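Local coordinates for metal-independent carbonic anhydrase (Nostoc sp. PCC 7120 = FACHB-418, PDB 7C5W), which catalyses the hydration of carbon dioxide to bicarbonate without any metal cofactor, working as a homotetramer built from two dimers, at residues T150-W155 and H171-Y176; D65-Q70 and L165-H170. All coordinates share one frame; numbering follows the deposited sequence.

Contact 1: T150-W155 and H171-Y176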
ATOM      1  N   THR A 150       2.421  32.464  -7.641  1.00 67.32           N
ATOM      2  CA  THR A 150       3.088  31.156  -7.841  1.00 66.25           C
ATOM      3  C   THR A 150       3.405  30.569  -6.460  1.00 63.47           C
ATOM      4  O   THR A 150       3.996  31.286  -5.634  1.00 57.16           O
ATOM      5  CB  THR A 150       4.303  31.313  -8.767  1.00 68.92           C
ATOM      6  OG1 THR A 150       3.800  31.696 -10.046  1.00 72.87           O
ATOM      7  CG2 THR A 150       5.114  30.048  -8.930  1.00 62.73           C
ATOM      8  N   VAL A 151       3.000  29.317  -6.225  1.00 61.54           N
ATOM      9  CA  VAL A 151       3.335  28.556  -4.986  1.00 61.23           C
ATOM     10  C   VAL A 151       4.099  27.284  -5.367  1.00 61.49           C
ATOM     11  O   VAL A 151       3.892  26.765  -6.487  1.00 59.07           O
ATOM     12  CB  VAL A 151       2.059  28.222  -4.188  1.00 62.10           C
ATOM     13  CG1 VAL A 151       1.387  29.478  -3.653  1.00 62.95           C
ATOM     14  CG2 VAL A 151       1.076  27.400  -5.004  1.00 53.66           C
ATOM     15  N   ASP A 152       4.947  26.811  -4.459  1.00 57.85           N
ATOM     16  CA  ASP A 152       5.516  25.441  -4.465  1.00 56.42           C
ATOM     17  C   ASP A 152       4.562  24.542  -3.675  1.00 62.39           C
ATOM     18  O   ASP A 152       4.416  24.805  -2.463  1.00 62.68           O
ATOM     19  CB  ASP A 152       6.902  25.437  -3.826  1.00 54.83           C
ATOM     20  CG  ASP A 152       7.858  26.466  -4.411  1.00 60.76           C
ATOM     21  OD1 ASP A 152       7.775  26.721  -5.637  1.00 64.23           O
ATOM     22  OD2 ASP A 152       8.705  26.972  -3.639  1.00 60.13           O
ATOM     23  N   LYS A 153       3.936  23.542  -4.318  1.00 56.79           N
ATOM     24  CA  LYS A 153       2.842  22.744  -3.703  1.00 56.58           C
ATOM     25  C   LYS A 153       3.122  21.238  -3.746  1.00 57.57           C
ATOM     26  O   LYS A 153       3.371  20.696  -4.852  1.00 57.79           O
ATOM     27  CB  LYS A 153       1.503  22.989  -4.398  1.00 60.58           C
ATOM     28  CG  LYS A 153       0.298  22.582  -3.554  1.00 55.06           C
ATOM     29  CD  LYS A 153      -1.015  22.952  -4.158  1.00 57.68           C
ATOM     30  CE  LYS A 153      -1.227  24.447  -4.269  1.00 58.03           C
ATOM     31  NZ  LYS A 153      -1.542  25.056  -2.955  1.00 59.48           N
ATOM     32  N   THR A 154       2.982  20.589  -2.582  1.00 52.95           N
ATOM     33  CA  THR A 154       2.928  19.115  -2.422  1.00 59.75           C
ATOM     34  C   THR A 154       1.509  18.693  -2.027  1.00 52.25           C
ATOM     35  O   THR A 154       1.014  19.233  -1.040  1.00 52.97           O
ATOM     36  CB  THR A 154       3.933  18.639  -1.372  1.00 54.41           C
ATOM     37  OG1 THR A 154       5.207  19.055  -1.848  1.00 54.65           O
ATOM     38  CG2 THR A 154       3.899  17.143  -1.154  1.00 49.78           C
ATOM     39  N   TRP A 155       0.893  17.782  -2.789  1.00 50.62           N
ATOM     40  CA  TRP A 155      -0.385  17.090  -2.450  1.00 51.14           C
ATOM     41  C   TRP A 155      -0.123  15.597  -2.218  1.00 55.13           C
ATOM     42  O   TRP A 155       0.753  15.032  -2.906  1.00 53.38           O
ATOM     43  CB  TRP A 155      -1.406  17.223  -3.576  1.00 54.63           C
ATOM     44  CG  TRP A 155      -2.237  18.463  -3.559  1.00 56.43           C
ATOM     45  CD1 TRP A 155      -2.984  18.947  -2.529  1.00 55.14           C
ATOM     46  CD2 TRP A 155      -2.469  19.335  -4.674  1.00 58.47           C
ATOM     47  NE1 TRP A 155      -3.646  20.077  -2.923  1.00 60.08           N
ATOM     48  CE2 TRP A 155      -3.350  20.341  -4.230  1.00 59.00           C
ATOM     49  CE3 TRP A 155      -2.021  19.362  -6.000  1.00 59.60           C
ATOM     50  CZ2 TRP A 155      -3.777  21.373  -5.062  1.00 59.37           C
ATOM     51  CZ3 TRP A 155      -2.451  20.379  -6.823  1.00 59.86           C
ATOM     52  CH2 TRP A 155      -3.316  21.369  -6.358  1.00 61.11           C
ATOM     53  N   HIS A 171       0.897  20.693   1.466  1.00 55.35           N
ATOM     54  CA  HIS A 171       1.945  21.651   1.884  1.00 54.64           C
ATOM     55  C   HIS A 171       2.147  22.647   0.741  1.00 57.63           C
ATOM     56  O   HIS A 171       2.571  22.213  -0.342  1.00 54.27           O
ATOM     57  CB  HIS A 171       3.214  20.887   2.274  1.00 52.44           C
ATOM     58  CG  HIS A 171       4.275  21.704   2.930  1.00 50.24           C
ATOM     59  ND1 HIS A 171       5.080  21.188   3.923  1.00 53.95           N
ATOM     60  CD2 HIS A 171       4.695  22.971   2.722  1.00 53.88           C
ATOM     61  CE1 HIS A 171       5.955  22.104   4.296  1.00 53.59           C
ATOM     62  NE2 HIS A 171       5.733  23.211   3.578  1.00 53.95           N
ATOM     63  N   SER A 172       1.823  23.920   0.982  1.00 58.57           N
ATOM     64  CA  SER A 172       1.958  25.046   0.020  1.00 58.62           C
ATOM     65  C   SER A 172       2.884  26.107   0.624  1.00 60.36           C
ATOM     66  O   SER A 172       2.702  26.432   1.806  1.00 60.95           O
ATOM     67  CB  SER A 172       0.603  25.613  -0.313  1.00 59.66           C
ATOM     68  OG  SER A 172       0.631  26.311  -1.546  1.00 59.66           O
ATOM     69  N   SER A 173       3.847  26.605  -0.154  1.00 57.82           N
ATOM     70  CA  SER A 173       4.848  27.610   0.281  1.00 57.60           C
ATOM     71  C   SER A 173       5.147  28.607  -0.850  1.00 64.50           C
ATOM     72  O   SER A 173       5.256  28.191  -2.046  1.00 58.38           O
ATOM     73  CB  SER A 173       6.108  26.938   0.769  1.00 58.79           C
ATOM     74  OG  SER A 173       6.713  26.157  -0.259  1.00 60.12           O
ATOM     75  N   LEU A 174       5.299  29.883  -0.484  1.00 60.23           N
ATOM     76  CA  LEU A 174       5.795  30.934  -1.403  1.00 63.21           C
ATOM     77  C   LEU A 174       7.235  30.594  -1.768  1.00 61.25           C
ATOM     78  O   LEU A 174       8.005  30.163  -0.914  1.00 58.38           O
ATOM     79  CB  LEU A 174       5.693  32.304  -0.726  1.00 61.48           C
ATOM     80  CG  LEU A 174       4.269  32.800  -0.468  1.00 65.08           C
ATOM     81  CD1 LEU A 174       4.296  34.101   0.321  1.00 60.96           C
ATOM     82  CD2 LEU A 174       3.504  32.973  -1.772  1.00 56.79           C
ATOM     83  N   PRO A 175       7.632  30.748  -3.050  1.00 58.15           N
ATOM     84  CA  PRO A 175       9.017  30.500  -3.448  1.00 61.39           C
ATOM     85  C   PRO A 175       9.988  31.330  -2.592  1.00 67.99           C
ATOM     86  O   PRO A 175       9.757  32.513  -2.427  1.00 71.25           O
ATOM     87  CB  PRO A 175       9.033  30.919  -4.930  1.00 63.82           C
ATOM     88  CG  PRO A 175       7.585  30.752  -5.384  1.00 59.97           C
ATOM     89  CD  PRO A 175       6.766  31.138  -4.173  1.00 57.80           C
ATOM     90  N   TYR A 176      11.029  30.699  -2.045  1.00 65.65           N
ATOM     91  CA  TYR A 176      12.076  31.380  -1.241  1.00 72.61           C
ATOM     92  C   TYR A 176      12.710  32.488  -2.089  1.00 75.13           C
ATOM     93  O   TYR A 176      13.095  32.206  -3.235  1.00 73.17           O
ATOM     94  CB  TYR A 176      13.140  30.401  -0.747  1.00 67.84           C
ATOM     95  CG  TYR A 176      14.292  31.064  -0.036  1.00 75.30           C
ATOM     96  CD1 TYR A 176      14.072  31.894   1.052  1.00 75.42           C
ATOM     97  CD2 TYR A 176      15.600  30.871  -0.450  1.00 76.81           C
ATOM     98  CE1 TYR A 176      15.120  32.513   1.713  1.00 76.85           C
ATOM     99  CE2 TYR A 176      16.661  31.477   0.204  1.00 79.22           C
ATOM    100  CZ  TYR A 176      16.420  32.302   1.290  1.00 78.42           C
ATOM    101  OH  TYR A 176      17.454  32.911   1.937  1.00 84.39           O
TER

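Contact 2: D65-Q70 and L165-H170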
ATOM      1  N   ASP A  65     -15.668  17.151   0.279  1.00 66.22           N
ATOM      2  CA  ASP A  65     -15.490  16.357  -0.966  1.00 66.99           C
ATOM      3  C   ASP A  65     -14.018  16.030  -1.246  1.00 63.63           C
ATOM      4  O   ASP A  65     -13.736  14.865  -1.503  1.00 64.92           O
ATOM      5  CB  ASP A  65     -15.974  17.125  -2.190  1.00 70.21           C
ATOM      6  CG  ASP A  65     -17.299  16.632  -2.718  1.00 79.24           C
ATOM      7  OD1 ASP A  65     -18.162  16.296  -1.882  1.00 70.10           O
ATOM      8  OD2 ASP A  65     -17.439  16.579  -3.956  1.00 95.93           O
ATOM      9  N   ALA A  66     -13.145  17.040  -1.278  1.00 57.42           N
ATOM     10  CA  ALA A  66     -11.793  16.965  -1.879  1.00 63.11           C
ATOM     11  C   ALA A  66     -10.741  16.612  -0.816  1.00 59.25           C
ATOM     12  O   ALA A  66      -9.699  16.064  -1.204  1.00 59.66           O
ATOM     13  CB  ALA A  66     -11.454  18.258  -2.579  1.00 55.81           C
ATOM     14  N   TYR A  67     -11.005  16.912   0.460  1.00 54.44           N
ATOM     15  CA  TYR A  67     -10.089  16.635   1.597  1.00 49.94           C
ATOM     16  C   TYR A  67     -10.564  15.388   2.348  1.00 52.29           C
ATOM     17  O   TYR A  67     -11.627  14.840   2.008  1.00 56.20           O
ATOM     18  CB  TYR A  67      -9.959  17.868   2.487  1.00 51.42           C
ATOM     19  CG  TYR A  67      -9.136  18.979   1.882  1.00 53.87           C
ATOM     20  CD1 TYR A  67      -9.682  19.864   0.966  1.00 54.65           C
ATOM     21  CD2 TYR A  67      -7.800  19.133   2.209  1.00 49.75           C
ATOM     22  CE1 TYR A  67      -8.923  20.873   0.396  1.00 52.77           C
ATOM     23  CE2 TYR A  67      -7.033  20.143   1.657  1.00 51.93           C
ATOM     24  CZ  TYR A  67      -7.595  21.020   0.749  1.00 52.50           C
ATOM     25  OH  TYR A  67      -6.835  22.018   0.210  1.00 54.21           O
ATOM     26  N   GLY A  68      -9.777  14.932   3.324  1.00 54.17           N
ATOM     27  CA  GLY A  68      -9.992  13.641   4.008  1.00 55.91           C
ATOM     28  C   GLY A  68     -10.039  13.773   5.520  1.00 58.12           C
ATOM     29  O   GLY A  68      -9.595  12.828   6.199  1.00 56.68           O
ATOM     30  N   TYR A  69     -10.614  14.867   6.032  1.00 55.93           N
ATOM     31  CA  TYR A  69     -10.779  15.133   7.485  1.00 54.37           C
ATOM     32  C   TYR A  69     -11.607  14.022   8.137  1.00 55.23           C
ATOM     33  O   TYR A  69     -11.463  13.833   9.357  1.00 56.16           O
ATOM     34  CB  TYR A  69     -11.364  16.526   7.705  1.00 50.01           C
ATOM     35  CG  TYR A  69     -10.350  17.615   7.449  1.00 55.95           C
ATOM     36  CD1 TYR A  69      -9.316  17.832   8.346  1.00 50.02           C
ATOM     37  CD2 TYR A  69     -10.397  18.402   6.305  1.00 50.88           C
ATOM     38  CE1 TYR A  69      -8.371  18.817   8.126  1.00 54.56           C
ATOM     39  CE2 TYR A  69      -9.459  19.398   6.078  1.00 50.48           C
ATOM     40  CZ  TYR A  69      -8.438  19.602   6.989  1.00 54.34           C
ATOM     41  OH  TYR A  69      -7.472  20.551   6.790  1.00 53.56           O
ATOM     42  N   GLN A  70     -12.399  13.292   7.346  1.00 54.49           N
ATOM     43  CA  GLN A  70     -13.209  12.136   7.816  1.00 56.36           C
ATOM     44  C   GLN A  70     -12.303  11.028   8.371  1.00 61.43           C
ATOM     45  O   GLN A  70     -12.780  10.286   9.230  1.00 67.11           O
ATOM     46  CB  GLN A  70     -14.079  11.576   6.689  1.00 61.48           C
ATOM     47  CG  GLN A  70     -15.171  12.536   6.227  1.00 69.74           C
ATOM     48  CD  GLN A  70     -14.721  13.452   5.111  1.00 71.80           C
ATOM     49  OE1 GLN A  70     -13.526  13.614   4.847  1.00 65.12           O
ATOM     50  NE2 GLN A  70     -15.689  14.065   4.445  1.00 69.91           N
ATOM     51  N   LEU A 165     -10.492  10.183  -4.901  1.00 53.65           N
ATOM     52  CA  LEU A 165      -9.201  10.703  -4.379  1.00 56.31           C
ATOM     53  C   LEU A 165      -9.463  11.815  -3.356  1.00 56.77           C
ATOM     54  O   LEU A 165     -10.123  12.807  -3.711  1.00 56.97           O
ATOM     55  CB  LEU A 165      -8.374  11.219  -5.560  1.00 51.54           C
ATOM     56  CG  LEU A 165      -7.478  10.183  -6.219  1.00 54.86           C
ATOM     57  CD1 LEU A 165      -8.315   9.084  -6.866  1.00 61.64           C
ATOM     58  CD2 LEU A 165      -6.564  10.842  -7.235  1.00 58.89           C
ATOM     59  N   ARG A 166      -8.937  11.656  -2.144  1.00 58.74           N
ATOM     60  CA  ARG A 166      -9.060  12.636  -1.037  1.00 52.59           C
ATOM     61  C   ARG A 166      -7.667  13.127  -0.648  1.00 59.05           C
ATOM     62  O   ARG A 166      -6.750  12.276  -0.493  1.00 59.74           O
ATOM     63  CB  ARG A 166      -9.754  11.997   0.165  1.00 57.44           C
ATOM     64  CG  ARG A 166     -10.883  11.052  -0.219  1.00 66.86           C
ATOM     65  CD  ARG A 166     -12.128  11.790  -0.660  1.00 64.44           C
ATOM     66  NE  ARG A 166     -12.792  12.372   0.496  1.00 76.87           N
ATOM     67  CZ  ARG A 166     -13.645  11.726   1.278  1.00 75.99           C
ATOM     68  NH1 ARG A 166     -13.952  10.466   1.022  1.00 73.50           N
ATOM     69  NH2 ARG A 166     -14.180  12.339   2.318  1.00 74.08           N
ATOM     70  N   ILE A 167      -7.526  14.444  -0.477  1.00 56.65           N
ATOM     71  CA  ILE A 167      -6.292  15.103   0.035  1.00 51.99           C
ATOM     72  C   ILE A 167      -6.139  14.780   1.525  1.00 53.78           C
ATOM     73  O   ILE A 167      -7.023  15.148   2.325  1.00 50.38           O
ATOM     74  CB  ILE A 167      -6.343  16.619  -0.225  1.00 59.08           C
ATOM     75  CG1 ILE A 167      -6.381  16.929  -1.726  1.00 51.92           C
ATOM     76  CG2 ILE A 167      -5.201  17.325   0.478  1.00 49.89           C
ATOM     77  CD1 ILE A 167      -6.929  18.302  -2.050  1.00 57.06           C
ATOM     78  N   ILE A 168      -5.039  14.112   1.869  1.00 51.81           N
ATOM     79  CA  ILE A 168      -4.624  13.810   3.269  1.00 51.67           C
ATOM     80  C   ILE A 168      -3.351  14.597   3.589  1.00 49.26           C
ATOM     81  O   ILE A 168      -2.993  14.679   4.784  1.00 53.39           O
ATOM     82  CB  ILE A 168      -4.426  12.293   3.445  1.00 53.92           C
ATOM     83  CG1 ILE A 168      -3.363  11.743   2.486  1.00 52.62           C
ATOM     84  CG2 ILE A 168      -5.761  11.580   3.293  1.00 50.81           C
ATOM     85  CD1 ILE A 168      -2.896  10.334   2.807  1.00 53.36           C
ATOM     86  N   THR A 169      -2.697  15.156   2.566  1.00 47.73           N
ATOM     87  CA  THR A 169      -1.478  15.994   2.709  1.00 49.75           C
ATOM     88  C   THR A 169      -1.529  17.146   1.698  1.00 51.04           C
ATOM     89  O   THR A 169      -1.778  16.883   0.518  1.00 50.46           O
ATOM     90  CB  THR A 169      -0.187  15.184   2.530  1.00 49.71           C
ATOM     91  OG1 THR A 169      -0.205  14.021   3.359  1.00 49.81           O
ATOM     92  CG2 THR A 169       1.040  16.001   2.871  1.00 47.36           C
ATOM     93  N   HIS A 170      -1.259  18.365   2.167  1.00 52.01           N
ATOM     94  CA  HIS A 170      -1.300  19.626   1.393  1.00 55.34           C
ATOM     95  C   HIS A 170      -0.310  20.612   2.017  1.00 56.60           C
ATOM     96  O   HIS A 170      -0.653  21.249   3.014  1.00 58.27           O
ATOM     97  CB  HIS A 170      -2.730  20.176   1.380  1.00 54.88           C
ATOM     98  CG  HIS A 170      -2.951  21.276   0.400  1.00 57.54           C
ATOM     99  ND1 HIS A 170      -1.907  21.983  -0.161  1.00 57.10           N
ATOM    100  CD2 HIS A 170      -4.086  21.806  -0.102  1.00 55.01           C
ATOM    101  CE1 HIS A 170      -2.387  22.900  -0.973  1.00 54.03           C
ATOM    102  NE2 HIS A 170      -3.720  22.820  -0.950  1.00 56.69           N
TER

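Contact 1: T150-W155 and H171-Y176
S172 OG is gripped by two groups: K153 NZ donates a hydrogen bond to it over 2.9 Å, and the hydroxyl of T79, a hydrogencarbonate-binding residue, forms a second. The serine hydroxyl stands anti to its own backbone N (chi1 -158°), on the same sheet face as the lysine. K153 reaches it through a chain that bends at its last two torsions, with chi3 at -65° turning CE and chi4 at -75° placing NZ. V151 borders the same hydroxyl, its CB lying 3.6 Å from S172 OG.

The backbones beneath these groups run antiparallel. K153 and S172 form a non-hydrogen-bonded pair between two hydrogen-bonded ones, D152 with S173 and T154 with H171. In the first, D152 N bonds S173 O at 2.8 Å, and S173 N returns the bond to D152 O. In the second, T154 N meets H171 O at 2.8 Å in an almost straight bond, answered by H171 N to T154 O. Beyond S173 the chain leaves the sheet, and P175 closes the end: its CD sits 3.1 Å from T150 O, while D152 OD2 comes to 3.5 Å from P175 CA.

On the opposite face the polar ends of T154, H171 and S173 bond a second subunit, while D152 packs against K77 of that subunit. H171 ND1 is hydrogen-bonded to T154 OG1 and H171 NE2 to S173 OG, both of the second subunit; the reciprocal bonds are made as well, and the two H171 rings stack.

The hairpin thus has two chemically distinct faces, one forming a subunit interface, the other carrying a buried hydroxyl bonded to both an amine and T79, which ties the strand pair to a residue that binds hydrogencarbonate.

Contact 2: D65-Q70 and L165-H170
I167 N donates to A66 O in a backbone bond 2.8 Å long and nearly straight at the hydrogen (178°). It ties the last helical residue of 52-66 to the strand, and Y67 and I167 form a single bridge beside it.

The polar side-chain contact belongs to R166. Its chain bends at chi2 and again at chi3 (-74°), which places NE, and NE donates to Y67 O over 3.1 Å from above the carbonyl plane. Farther out, NH2 lies 2.9 Å from Q70 OE1, with the amide and guanidinium planes 80° apart. R166 NH1 makes a salt bridge with D160, and Q70 NE2 hydrogen-bonds D64 O.

Apolar contact centres on the Y67 ring. I167 CD1 sits over one face in a CH-pi contact, 4.0 Å from the centroid, while CG2 of the same isoleucine comes to 3.6 Å from Y67 CE2.

The contact joins the C-terminal end of helix 52-66 to strand 165-173. W36 of helix 26-50 touches I167 and hydrogen-bonds Y67 OH, F98 of helix 91-99 packs on Y67, and W155 and F157 of strand 148-159 border I167.

How the contacts relate
The centres of the two contacts lie about 18 Å apart, and both use strand 165-173: contact 2 takes its first part, contact 1 its end and the tail beyond. Along the chain the order is 65-70, 150-155, 165-170, 171-176, so the segments alternate. Contact 1 pairs neighbouring strands within the mixed sheet, whereas contact 2 fastens the end of helix 52-66 to that sheet. They meet where W155 of strand 148-159 packs against I167 and H170. The shared strand runs from the helix end of contact 2 to the subunit interface of contact 1, passing close to the hydrogencarbonate-binding residues T79 and Y97 on the way.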